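Local atomic coordinates of amidohydrolase 3 domain-containing protein (Pyrococcus horikoshii, PDB entry 3IGH), a protein that is of unknown function but probably hydrolyses carbon-nitrogen bonds other than peptide bonds, perhaps with the help of metal. Residues Leu6-Tyr12 with Asp53-Val59; Ser204-Val210 with Asn230-Thr236. All blocks are in the same frame, centred on the assembly; numbering follows the deposited sequence.

Contact 1: Leu6-Tyr12 with Asp53-Val59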
loop_
_atom_site.group_PDB
_atom_site.type_symbol
_atom_site.label_atom_id
_atom_site.label_comp_id
_atom_site.label_asym_id
_atom_site.label_seq_id
_atom_site.Cartn_x
_atom_site.Cartn_y
_atom_site.Cartn_z
ATOM N N LEU A 6 25.580 -15.425 5.993
ATOM C CA LEU A 6 26.416 -14.795 7.003
ATOM C C LEU A 6 26.963 -15.944 7.830
ATOM O O LEU A 6 26.200 -16.643 8.496
ATOM C CB LEU A 6 25.600 -13.858 7.905
ATOM C CG LEU A 6 24.851 -12.629 7.380
ATOM C CD1 LEU A 6 24.349 -11.799 8.562
ATOM C CD2 LEU A 6 25.714 -11.766 6.470
ATOM N N ILE A 7 28.278 -16.153 7.763
ATOM C CA ILE A 7 28.919 -17.323 8.374
ATOM C C ILE A 7 30.107 -16.924 9.250
ATOM O O ILE A 7 30.594 -15.791 9.158
ATOM C CB ILE A 7 29.421 -18.344 7.303
ATOM C CG1 ILE A 7 30.497 -17.719 6.403
ATOM C CG2 ILE A 7 28.255 -18.915 6.484
ATOM C CD1 ILE A 7 31.561 -18.692 5.957
ATOM N N ASN A 8 30.568 -17.871 10.072
ATOM C CA ASN A 8 31.774 -17.724 10.909
ATOM C C ASN A 8 31.684 -16.512 11.843
ATOM O O ASN A 8 32.542 -15.617 11.847
ATOM C CB ASN A 8 33.050 -17.704 10.045
ATOM C CG ASN A 8 34.328 -17.792 10.872
ATOM O OD1 ASN A 8 34.441 -18.614 11.784
ATOM N ND2 ASN A 8 35.292 -16.931 10.557
ATOM N N GLY A 9 30.598 -16.482 12.604
ATOM C CA GLY A 9 30.345 -15.403 13.539
ATOM C C GLY A 9 29.364 -15.850 14.586
ATOM O O GLY A 9 28.916 -16.996 14.580
ATOM N N THR A 10 29.034 -14.944 15.496
ATOM C CA THR A 10 28.091 -15.252 16.555
ATOM C C THR A 10 26.839 -14.424 16.314
ATOM O O THR A 10 26.842 -13.197 16.461
ATOM C CB THR A 10 28.695 -14.969 17.939
ATOM O OG1 THR A 10 29.819 -15.833 18.149
ATOM C CG2 THR A 10 27.674 -15.201 19.040
ATOM N N ILE A 11 25.774 -15.113 15.929
ATOM C CA ILE A 11 24.539 -14.449 15.542
ATOM C C ILE A 11 23.487 -14.711 16.597
ATOM O O ILE A 11 23.084 -15.850 16.800
ATOM C CB ILE A 11 24.042 -14.947 14.164
ATOM C CG1 ILE A 11 25.117 -14.696 13.100
ATOM C CG2 ILE A 11 22.721 -14.258 13.788
ATOM C CD1 ILE A 11 25.225 -15.785 12.068
ATOM N N TYR A 12 23.057 -13.650 17.278
ATOM C CA TYR A 12 21.930 -13.739 18.212
ATOM C C TYR A 12 20.639 -13.634 17.414
ATOM O O TYR A 12 20.418 -12.641 16.728
ATOM C CB TYR A 12 21.993 -12.613 19.251
ATOM C CG TYR A 12 23.114 -12.775 20.252
ATOM C CD1 TYR A 12 22.933 -13.537 21.400
ATOM C CD2 TYR A 12 24.358 -12.178 20.045
ATOM C CE1 TYR A 12 23.957 -13.699 22.324
ATOM C CE2 TYR A 12 25.390 -12.337 20.963
ATOM C CZ TYR A 12 25.180 -13.100 22.102
ATOM O OH TYR A 12 26.189 -13.274 23.026
ATOM N N ASP A 53 31.860 -13.659 5.149
ATOM C CA ASP A 53 32.629 -14.088 6.303
ATOM C C ASP A 53 32.517 -13.013 7.378
ATOM O O ASP A 53 32.948 -11.874 7.171
ATOM C CB ASP A 53 34.094 -14.298 5.901
ATOM C CG ASP A 53 34.907 -15.047 6.958
ATOM O OD1 ASP A 53 34.350 -15.470 7.996
ATOM O OD2 ASP A 53 36.123 -15.222 6.736
ATOM N N LEU A 54 31.934 -13.373 8.520
ATOM C CA LEU A 54 31.778 -12.425 9.627
ATOM C C LEU A 54 33.083 -12.187 10.382
ATOM O O LEU A 54 33.216 -11.179 11.081
ATOM C CB LEU A 54 30.677 -12.870 10.597
ATOM C CG LEU A 54 29.221 -12.701 10.137
ATOM C CD1 LEU A 54 28.296 -13.369 11.117
ATOM C CD2 LEU A 54 28.860 -11.234 9.978
ATOM N N LYS A 55 34.032 -13.115 10.221
ATOM C CA LYS A 55 35.356 -13.069 10.869
ATOM C C LYS A 55 35.260 -12.894 12.388
ATOM O O LYS A 55 35.915 -12.028 12.973
ATOM C CB LYS A 55 36.255 -11.993 10.238
ATOM C CG LYS A 55 36.728 -12.305 8.822
ATOM C CD LYS A 55 37.782 -11.296 8.382
ATOM C CE LYS A 55 38.202 -11.496 6.933
ATOM N NZ LYS A 55 37.197 -10.956 5.976
ATOM N N GLY A 56 34.408 -13.709 13.006
ATOM C CA GLY A 56 34.207 -13.678 14.452
ATOM C C GLY A 56 33.306 -12.579 15.005
ATOM O O GLY A 56 33.049 -12.551 16.213
ATOM N N LYS A 57 32.821 -11.680 14.143
ATOM C CA LYS A 57 31.964 -10.568 14.585
ATOM C C LYS A 57 30.586 -11.030 15.067
ATOM O O LYS A 57 30.175 -12.169 14.818
ATOM C CB LYS A 57 31.822 -9.505 13.493
ATOM C CG LYS A 57 33.081 -8.675 13.265
ATOM C CD LYS A 57 32.883 -7.680 12.131
ATOM C CE LYS A 57 34.183 -7.414 11.379
ATOM N NZ LYS A 57 34.542 -8.534 10.453
ATOM N N TYR A 58 29.887 -10.138 15.761
ATOM C CA TYR A 58 28.615 -10.472 16.401
ATOM C C TYR A 58 27.447 -9.848 15.639
ATOM O O TYR A 58 27.573 -8.761 15.068
ATOM C CB TYR A 58 28.608 -10.042 17.873
ATOM C CG TYR A 58 29.613 -10.791 18.726
ATOM C CD1 TYR A 58 29.205 -11.817 19.576
ATOM C CD2 TYR A 58 30.978 -10.482 18.669
ATOM C CE1 TYR A 58 30.136 -12.519 20.359
ATOM C CE2 TYR A 58 31.911 -11.172 19.444
ATOM C CZ TYR A 58 31.482 -12.189 20.284
ATOM O OH TYR A 58 32.407 -12.872 21.044
ATOM N N VAL A 59 26.324 -10.555 15.613
ATOM C CA VAL A 59 25.139 -10.106 14.871
ATOM C C VAL A 59 23.928 -10.164 15.802
ATOM O O VAL A 59 23.732 -11.156 16.504
ATOM C CB VAL A 59 24.902 -10.960 13.577
ATOM C CG1 VAL A 59 23.606 -10.557 12.854
ATOM C CG2 VAL A 59 26.068 -10.829 12.616
HETATM O O HOH W 1 32.108 -14.659 17.175
#

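Contact 2: Ser204-Val210 with Asn230-Thr236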
loop_
_atom_site.group_PDB
_atom_site.type_symbol
_atom_site.label_atom_id
_atom_site.label_comp_id
_atom_site.label_asym_id
_atom_site.label_seq_id
_atom_site.Cartn_x
_atom_site.Cartn_y
_atom_site.Cartn_z
ATOM N N SER A 204 13.914 -0.038 11.986
ATOM C CA SER A 204 12.444 -0.021 11.916
ATOM C C SER A 204 11.921 0.965 12.948
ATOM O O SER A 204 12.505 1.102 14.029
ATOM C CB SER A 204 11.853 -1.396 12.211
ATOM O OG SER A 204 12.333 -2.411 11.357
ATOM N N VAL A 205 10.834 1.666 12.618
ATOM C CA VAL A 205 10.225 2.627 13.539
ATOM C C VAL A 205 8.703 2.586 13.441
ATOM O O VAL A 205 8.164 2.194 12.403
ATOM C CB VAL A 205 10.708 4.118 13.284
ATOM C CG1 VAL A 205 12.246 4.272 13.415
ATOM C CG2 VAL A 205 10.245 4.658 11.923
ATOM N N SER A 206 8.023 2.966 14.524
ATOM C CA SER A 206 6.659 3.478 14.412
ATOM C C SER A 206 6.721 4.994 14.444
ATOM O O SER A 206 7.188 5.598 15.421
ATOM C CB SER A 206 5.744 2.993 15.533
ATOM O OG SER A 206 5.659 1.585 15.564
ATOM N N PHE A 207 6.257 5.592 13.358
ATOM C CA PHE A 207 6.253 7.041 13.176
ATOM C C PHE A 207 4.871 7.505 13.624
ATOM O O PHE A 207 3.872 7.201 12.987
ATOM C CB PHE A 207 6.565 7.352 11.698
ATOM C CG PHE A 207 6.516 8.820 11.300
ATOM C CD1 PHE A 207 6.351 9.857 12.229
ATOM C CD2 PHE A 207 6.681 9.158 9.953
ATOM C CE1 PHE A 207 6.285 11.202 11.806
ATOM C CE2 PHE A 207 6.636 10.488 9.525
ATOM C CZ PHE A 207 6.438 11.511 10.451
ATOM N N MET A 208 4.837 8.226 14.743
ATOM C CA MET A 208 3.584 8.669 15.375
ATOM C C MET A 208 3.144 10.059 14.941
ATOM O O MET A 208 3.976 10.938 14.774
ATOM C CB MET A 208 3.750 8.653 16.891
ATOM C CG MET A 208 4.486 7.403 17.389
ATOM S SD MET A 208 3.579 5.891 16.987
ATOM C CE MET A 208 2.144 6.309 17.944
ATOM N N SER A 209 1.823 10.236 14.809
ATOM C CA SER A 209 1.181 11.483 14.353
ATOM C C SER A 209 1.685 11.933 12.987
ATOM O O SER A 209 2.177 13.055 12.808
ATOM C CB SER A 209 1.257 12.601 15.403
ATOM O OG SER A 209 0.588 12.202 16.583
ATOM N N VAL A 210 1.560 11.033 12.022
ATOM C CA VAL A 210 1.879 11.361 10.640
ATOM C C VAL A 210 0.756 12.264 10.129
ATOM O O VAL A 210 -0.409 11.844 10.087
ATOM C CB VAL A 210 1.983 10.058 9.776
ATOM C CG1 VAL A 210 2.223 10.380 8.308
ATOM C CG2 VAL A 210 3.087 9.167 10.298
ATOM N N ASN A 230 12.178 0.525 7.831
ATOM C CA ASN A 230 10.766 0.170 7.932
ATOM C C ASN A 230 10.012 1.223 8.735
ATOM O O ASN A 230 10.438 1.613 9.822
ATOM C CB ASN A 230 10.595 -1.222 8.552
ATOM C CG ASN A 230 11.386 -2.285 7.810
ATOM O OD1 ASN A 230 11.246 -2.441 6.593
ATOM N ND2 ASN A 230 12.229 -3.015 8.536
ATOM N N VAL A 231 8.916 1.716 8.170
ATOM C CA VAL A 231 8.139 2.775 8.800
ATOM C C VAL A 231 6.702 2.303 9.003
ATOM O O VAL A 231 5.990 2.029 8.037
ATOM C CB VAL A 231 8.158 4.072 7.954
ATOM C CG1 VAL A 231 7.290 5.164 8.605
ATOM C CG2 VAL A 231 9.594 4.572 7.746
ATOM N N PHE A 232 6.280 2.227 10.261
ATOM C CA PHE A 232 4.895 1.924 10.595
ATOM C C PHE A 232 4.200 3.246 10.951
ATOM O O PHE A 232 4.385 3.793 12.046
ATOM C CB PHE A 232 4.830 0.867 11.718
ATOM C CG PHE A 232 5.335 -0.488 11.282
ATOM C CD1 PHE A 232 4.438 -1.482 10.886
ATOM C CD2 PHE A 232 6.712 -0.752 11.199
ATOM C CE1 PHE A 232 4.895 -2.723 10.433
ATOM C CE2 PHE A 232 7.185 -1.994 10.754
ATOM C CZ PHE A 232 6.270 -2.979 10.366
ATOM N N ALA A 233 3.420 3.762 10.004
ATOM C CA ALA A 233 2.815 5.092 10.120
ATOM C C ALA A 233 1.551 5.088 10.966
ATOM O O ALA A 233 0.583 4.400 10.654
ATOM C CB ALA A 233 2.522 5.678 8.743
ATOM N N TYR A 234 1.575 5.865 12.040
ATOM C CA TYR A 234 0.375 6.108 12.834
ATOM C C TYR A 234 -0.074 7.528 12.561
ATOM O O TYR A 234 0.567 8.495 12.986
ATOM C CB TYR A 234 0.640 5.871 14.325
ATOM C CG TYR A 234 0.708 4.404 14.707
ATOM C CD1 TYR A 234 1.815 3.619 14.367
ATOM C CD2 TYR A 234 -0.327 3.807 15.443
ATOM C CE1 TYR A 234 1.879 2.267 14.723
ATOM C CE2 TYR A 234 -0.266 2.445 15.812
ATOM C CZ TYR A 234 0.844 1.692 15.444
ATOM O OH TYR A 234 0.933 0.367 15.798
ATOM N N VAL A 235 -1.175 7.640 11.828
ATOM C CA VAL A 235 -1.654 8.916 11.332
ATOM C C VAL A 235 -2.458 9.718 12.370
ATOM O O VAL A 235 -2.930 9.185 13.373
ATOM C CB VAL A 235 -2.489 8.721 10.037
ATOM C CG1 VAL A 235 -1.702 7.910 8.986
ATOM C CG2 VAL A 235 -3.824 8.031 10.331
ATOM N N THR A 236 -2.602 11.014 12.120
ATOM C CA THR A 236 -3.461 11.868 12.933
ATOM C C THR A 236 -4.918 11.524 12.599
ATOM O O THR A 236 -5.183 10.967 11.520
ATOM C CB THR A 236 -3.228 13.367 12.605
ATOM O OG1 THR A 236 -3.559 13.597 11.235
ATOM C CG2 THR A 236 -1.766 13.770 12.851
#

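Contact 1: Leu6-Tyr12 with Asp53-Val59
Ile-7 and Asp-53, then Thr-10 with Tyr-58 and Ile-11 with Val-59, pair as parallel strands in two short ladders on the small beta-rich domain, about 30 Å from the centre of the chain. Between the ladders both chains bend and the register slips by two residues. Gly-56 N donates to Asn-8 O at 2.9 Å within the bend, while the bonds from Leu-54 N to Ile-7 O and from Thr-10 N to Lys-57 O mark the ends of the ladders on either side. Residues Leu-54 to Lys-57 form a type I' turn. Beside the turn, exposed Asn-8 carries CG opposite its backbone N (chi1 -170°), which lays its amide alongside the Asp-53 carboxylate. Asn-8 ND2 reaches the syn lone pair of Asp-53 OD1 at 3.1 Å, within the amide plane, while Lys-55 N meets the same oxygen from above the carboxylate plane, closing an Asx turn. Both donors act on OD1, which probably limits the rotation of the carboxylate.

Inward, Leu-54 CD1 lies 3.8 Å from Gly-9 CA, and it also meets Ile-11, whose side chain runs across that of Leu-54 at about a right angle. Ile-11 CG1 then rests 3.8 Å from Val-59 CB; strand 467-470 covers Leu-54 and Val-59. On the other face Thr-10 lies alongside Tyr-58, and Thr-10 CB is 3.6 Å from Tyr-58 CD1. Strands entering from an N-terminal segment and packing against a C-terminal strand are characteristic of the small beta domain that accompanies the amidohydrolase barrel.

Contact 2: Ser204-Val210 with Asn230-Thr236
Ser-204 to Val-210 and Asn-230 to Thr-236 are neighbouring parallel strands of the TIM-type barrel, the two strands of a beta-alpha-beta unit whose crossover is helix 212-223. The short segments run 19° apart with axes 4.6 Å from each other at closest. Along the buried length the bonds zigzag regularly: Val-205 N to Asn-230 O, Phe-232 N to Val-205 O, Phe-207 N to Phe-232 O and Tyr-234 N to Phe-207 O.

One face carries Val-205, Phe-207, Val-231, Ala-233 and Val-210. The Phe-207 ring, with CG swung away from its own N, has Val-210 CG2 3.5 Å above its centre, and the same methyl reaches Ala-233 CB at 3.9 Å. Helix 70-78 covers Val-205, Phe-207 and Val-231. The face of Ser-206, Met-208 and Tyr-234 holds a Met-aromatic contact: Met-208 doubles back at chi2 and chi3, bringing SD 4.4 Å from the Tyr-234 ring centroid, 35° off the normal. Tyr-234 OH bonds to Asp-310, and Ser-206 OG to Ser-451, so both polar ends are satisfied in the interior.

The looser part is the partly exposed pair Ser-209, where the first strand turns a corner, and Thr-236: their side chains meet loosely, Ser-209 CB 4.1 Å from Thr-236 CG2. Val-210, past the corner, stays tightly packed, its N donating to Tyr-234 O and its O accepting from Thr-236 N. Thr-236 caps the following helix through Val-239 N. At the opposite, buried end, Asn-230 ND2 donates almost straight (174°) to Ser-204 OG at 2.9 Å, with the hydroxyl oxygen in the amide plane.

Strand 58-68 joins the two contacts: contact 1 pairs its beginning with strand 10-14, and its later part hydrogen-bonds to strand 202-210 of contact 2 through Asp-65 and Leu-68. Their centres are 32 Å apart and their nearest atoms about 14 Å apart, so they do not touch. Contact 2, about 9 Å from the chain centre, belongs to the barrel; contact 1 lies on the small domain. In TIM-barrel amidohydrolases the active site lies at the C-terminal ends of the barrel strands, consistent with His-67 and His-69 approaching Met-208. The side chain of Thr-236 is about 4 Å from a bound sulfate, probably picked up during crystallisation, which may mark a pocket there.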